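Glutaredoxin (Populus tremula x Populus tremuloides, PDB 2E7P) binds a glutathione-ligated [2Fe-2S] cluster and probably reduces disulfides of small molecules and proteins at the expense of glutathione. Local coordinates at residues K37-Q42 / D88-K93. Sequence-based numbering, arbitrary orientation.
Sequences KQLLTQ and DTVVEK. With GSH (glutathione), chain H.
Leu39 reaches from 37-42 to two valines of 88-93, and this one side chain carries the contact. Its CG stands anti to the carbonyl carbon (chi1 -71°), and the next torsion swings CD1 out to the second helix, where it lies 3.6 Å from Val91 CG2 and 3.8 Å from Val91 CA. Val91 points its CB away from 37-42, so it is the CG2 branch and the backbone at CA that receive the leucine methyl. Val90 does face across: its CG1, anti to the backbone N (chi1 178°), lies 4.0 Å from Leu39 CB and about as near to Leu39 CD1, alongside the leucine from base to methyl. The packing is apolar and modest in area.

Asp88 belongs to the glutathione site: its backbone N-H, in the first turn of helix 87-95, holds the glutathione carboxylate oxygen O12 by a nearly straight 2.9 Å hydrogen bond from N, and the helix dipole may favour this anion. On the other helix, Lys37 O takes both Thr41 N and, at 2.9 Å, Thr41 OG1, which arrive from opposite faces of its carbonyl plane.

The contact joins helix 31-42 to helix 87-95 in the thioredoxin fold of a glutaredoxin. Val36 and Arg35 extend it along the first helix, touching Val90 and Val91, and His94 continues it beside Leu39. Leu40 packs onto Val22 and Val24 of strand 22-26, tying helix 31-42 to the central sheet.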
loop_
_atom_site.group_PDB
_atom_site.type_symbol
_atom_site.label_atom_id
_atom_site.label_comp_id
_atom_site.label_asym_id
_atom_site.label_seq_id
_atom_site.Cartn_x
_atom_site.Cartn_y
_atom_site.Cartn_z
ATOM N N LYS C 37 -6.228 -9.398 -2.527
ATOM C CA LYS C 37 -7.124 -9.477 -3.675
ATOM C C LYS C 37 -6.613 -10.492 -4.697
ATOM O O LYS C 37 -7.405 -11.250 -5.265
ATOM C CB LYS C 37 -7.240 -8.072 -4.311
ATOM C CG LYS C 37 -8.102 -7.112 -3.479
ATOM C CD LYS C 37 -7.823 -5.702 -3.895
ATOM C CE LYS C 37 -8.425 -4.687 -2.896
ATOM N NZ LYS C 37 -8.360 -3.328 -3.466
ATOM N N GLN C 38 -5.306 -10.447 -4.963
ATOM C CA GLN C 38 -4.641 -11.407 -5.853
ATOM C C GLN C 38 -4.869 -12.857 -5.392
ATOM O O GLN C 38 -5.254 -13.709 -6.169
ATOM C CB GLN C 38 -3.130 -11.125 -5.912
ATOM C CG GLN C 38 -2.382 -12.032 -6.946
ATOM C CD GLN C 38 -0.917 -11.689 -7.050
ATOM O OE1 GLN C 38 -0.274 -11.380 -6.051
ATOM N NE2 GLN C 38 -0.368 -11.764 -8.267
ATOM N N LEU C 39 -4.621 -13.114 -4.113
ATOM C CA LEU C 39 -4.826 -14.445 -3.527
ATOM C C LEU C 39 -6.272 -14.890 -3.559
ATOM O O LEU C 39 -6.547 -16.038 -3.843
ATOM C CB LEU C 39 -4.285 -14.470 -2.079
ATOM C CG LEU C 39 -2.752 -14.419 -2.107
ATOM C CD1 LEU C 39 -2.139 -14.082 -0.732
ATOM C CD2 LEU C 39 -2.198 -15.769 -2.744
ATOM N N LEU C 40 -7.210 -13.993 -3.292
ATOM C CA LEU C 40 -8.645 -14.355 -3.456
ATOM C C LEU C 40 -9.031 -14.651 -4.907
ATOM O O LEU C 40 -9.673 -15.660 -5.199
ATOM C CB LEU C 40 -9.582 -13.307 -2.826
ATOM C CG LEU C 40 -9.406 -13.197 -1.307
ATOM C CD1 LEU C 40 -10.102 -11.912 -0.792
ATOM C CD2 LEU C 40 -9.959 -14.460 -0.599
ATOM N N THR C 41 -8.626 -13.782 -5.822
ATOM C CA THR C 41 -8.894 -14.011 -7.245
ATOM C C THR C 41 -8.243 -15.326 -7.705
ATOM O O THR C 41 -8.834 -16.061 -8.490
ATOM C CB THR C 41 -8.355 -12.837 -8.092
ATOM O OG1 THR C 41 -8.975 -11.616 -7.677
ATOM C CG2 THR C 41 -8.546 -13.039 -9.613
ATOM N N GLN C 42 -7.036 -15.621 -7.222
ATOM C CA GLN C 42 -6.336 -16.855 -7.614
ATOM C C GLN C 42 -7.127 -18.096 -7.189
ATOM O O GLN C 42 -7.242 -19.049 -7.943
ATOM C CB GLN C 42 -4.924 -16.905 -7.027
ATOM C CG GLN C 42 -4.171 -18.242 -7.312
ATOM C CD GLN C 42 -2.797 -18.281 -6.679
ATOM O OE1 GLN C 42 -2.596 -17.752 -5.583
ATOM N NE2 GLN C 42 -1.847 -18.880 -7.357
ATOM N N ASP C 88 -0.564 -11.056 5.812
ATOM C CA ASP C 88 0.253 -12.167 6.271
ATOM C C ASP C 88 -0.618 -13.397 6.516
ATOM O O ASP C 88 -0.280 -14.483 6.059
ATOM C CB ASP C 88 1.056 -11.832 7.533
ATOM C CG ASP C 88 2.175 -10.864 7.267
ATOM O OD1 ASP C 88 2.527 -10.608 6.093
ATOM O OD2 ASP C 88 2.718 -10.311 8.243
ATOM N N THR C 89 -1.736 -13.221 7.235
ATOM C CA THR C 89 -2.669 -14.328 7.453
ATOM C C THR C 89 -3.123 -14.985 6.153
ATOM O O THR C 89 -3.093 -16.244 6.036
ATOM C CB THR C 89 -3.922 -13.916 8.260
ATOM O OG1 THR C 89 -3.526 -13.179 9.425
ATOM C CG2 THR C 89 -4.677 -15.160 8.698
ATOM N N VAL C 90 -3.585 -14.172 5.192
ATOM C CA VAL C 90 -4.124 -14.738 3.952
ATOM C C VAL C 90 -3.045 -15.493 3.143
ATOM O O VAL C 90 -3.321 -16.569 2.572
ATOM C CB VAL C 90 -4.863 -13.692 3.049
ATOM C CG1 VAL C 90 -5.342 -14.354 1.747
ATOM C CG2 VAL C 90 -6.047 -13.114 3.776
ATOM N N VAL C 91 -1.844 -14.916 3.090
ATOM C CA VAL C 91 -0.695 -15.559 2.426
ATOM C C VAL C 91 -0.456 -16.931 3.086
ATOM O O VAL C 91 -0.357 -17.940 2.403
ATOM C CB VAL C 91 0.595 -14.679 2.516
ATOM C CG1 VAL C 91 1.852 -15.476 2.069
ATOM C CG2 VAL C 91 0.477 -13.386 1.670
ATOM N N GLU C 92 -0.390 -16.963 4.408
ATOM C CA GLU C 92 -0.239 -18.239 5.146
ATOM C C GLU C 92 -1.324 -19.303 4.867
ATOM O O GLU C 92 -1.013 -20.488 4.658
ATOM C CB GLU C 92 -0.168 -17.945 6.634
ATOM C CG GLU C 92 0.536 -18.990 7.472
ATOM C CD GLU C 92 0.689 -18.500 8.920
ATOM O OE1 GLU C 92 1.851 -18.184 9.369
ATOM O OE2 GLU C 92 -0.372 -18.399 9.589
ATOM N N LYS C 93 -2.589 -18.894 4.867
ATOM C CA LYS C 93 -3.702 -19.790 4.480
ATOM C C LYS C 93 -3.559 -20.371 3.063
ATOM O O LYS C 93 -3.783 -21.579 2.817
ATOM C CB LYS C 93 -5.050 -19.064 4.606
ATOM C CG LYS C 93 -5.316 -18.531 6.051
ATOM C CD LYS C 93 -5.537 -19.673 7.027
ATOM C CE LYS C 93 -6.174 -19.194 8.363
ATOM N NZ LYS C 93 -5.641 -20.010 9.506
HETATM N N1 GSH H . 0.825 -7.348 9.215
HETATM C CA1 GSH H . -0.245 -6.583 8.569
HETATM C C1 GSH H . -0.886 -7.465 7.536
HETATM O O11 GSH H . -1.998 -7.182 7.004
HETATM O O12 GSH H . -0.263 -8.514 7.256
HETATM C CB1 GSH H . 0.329 -5.276 7.997
HETATM C CG1 GSH H . -0.754 -4.336 7.420
HETATM C CD1 GSH H . -0.254 -2.924 7.273
HETATM O OE1 GSH H . 0.854 -2.587 7.665
HETATM N N2 GSH H . -1.114 -2.046 6.769
HETATM C CA2 GSH H . -0.758 -0.631 6.614
HETATM C C2 GSH H . -1.882 0.190 7.211
HETATM O O2 GSH H . -3.046 -0.247 7.315
HETATM C CB2 GSH H . -0.576 -0.295 5.099
HETATM S SG2 GSH H . 0.602 -1.076 3.916
HETATM N N3 GSH H . -1.604 1.425 7.638
HETATM C CA3 GSH H . -2.623 2.278 8.180
HETATM C C3 GSH H . -3.567 2.655 7.044
HETATM O O31 GSH H . -3.175 2.711 5.852
HETATM O O32 GSH H . -4.739 2.923 7.343
#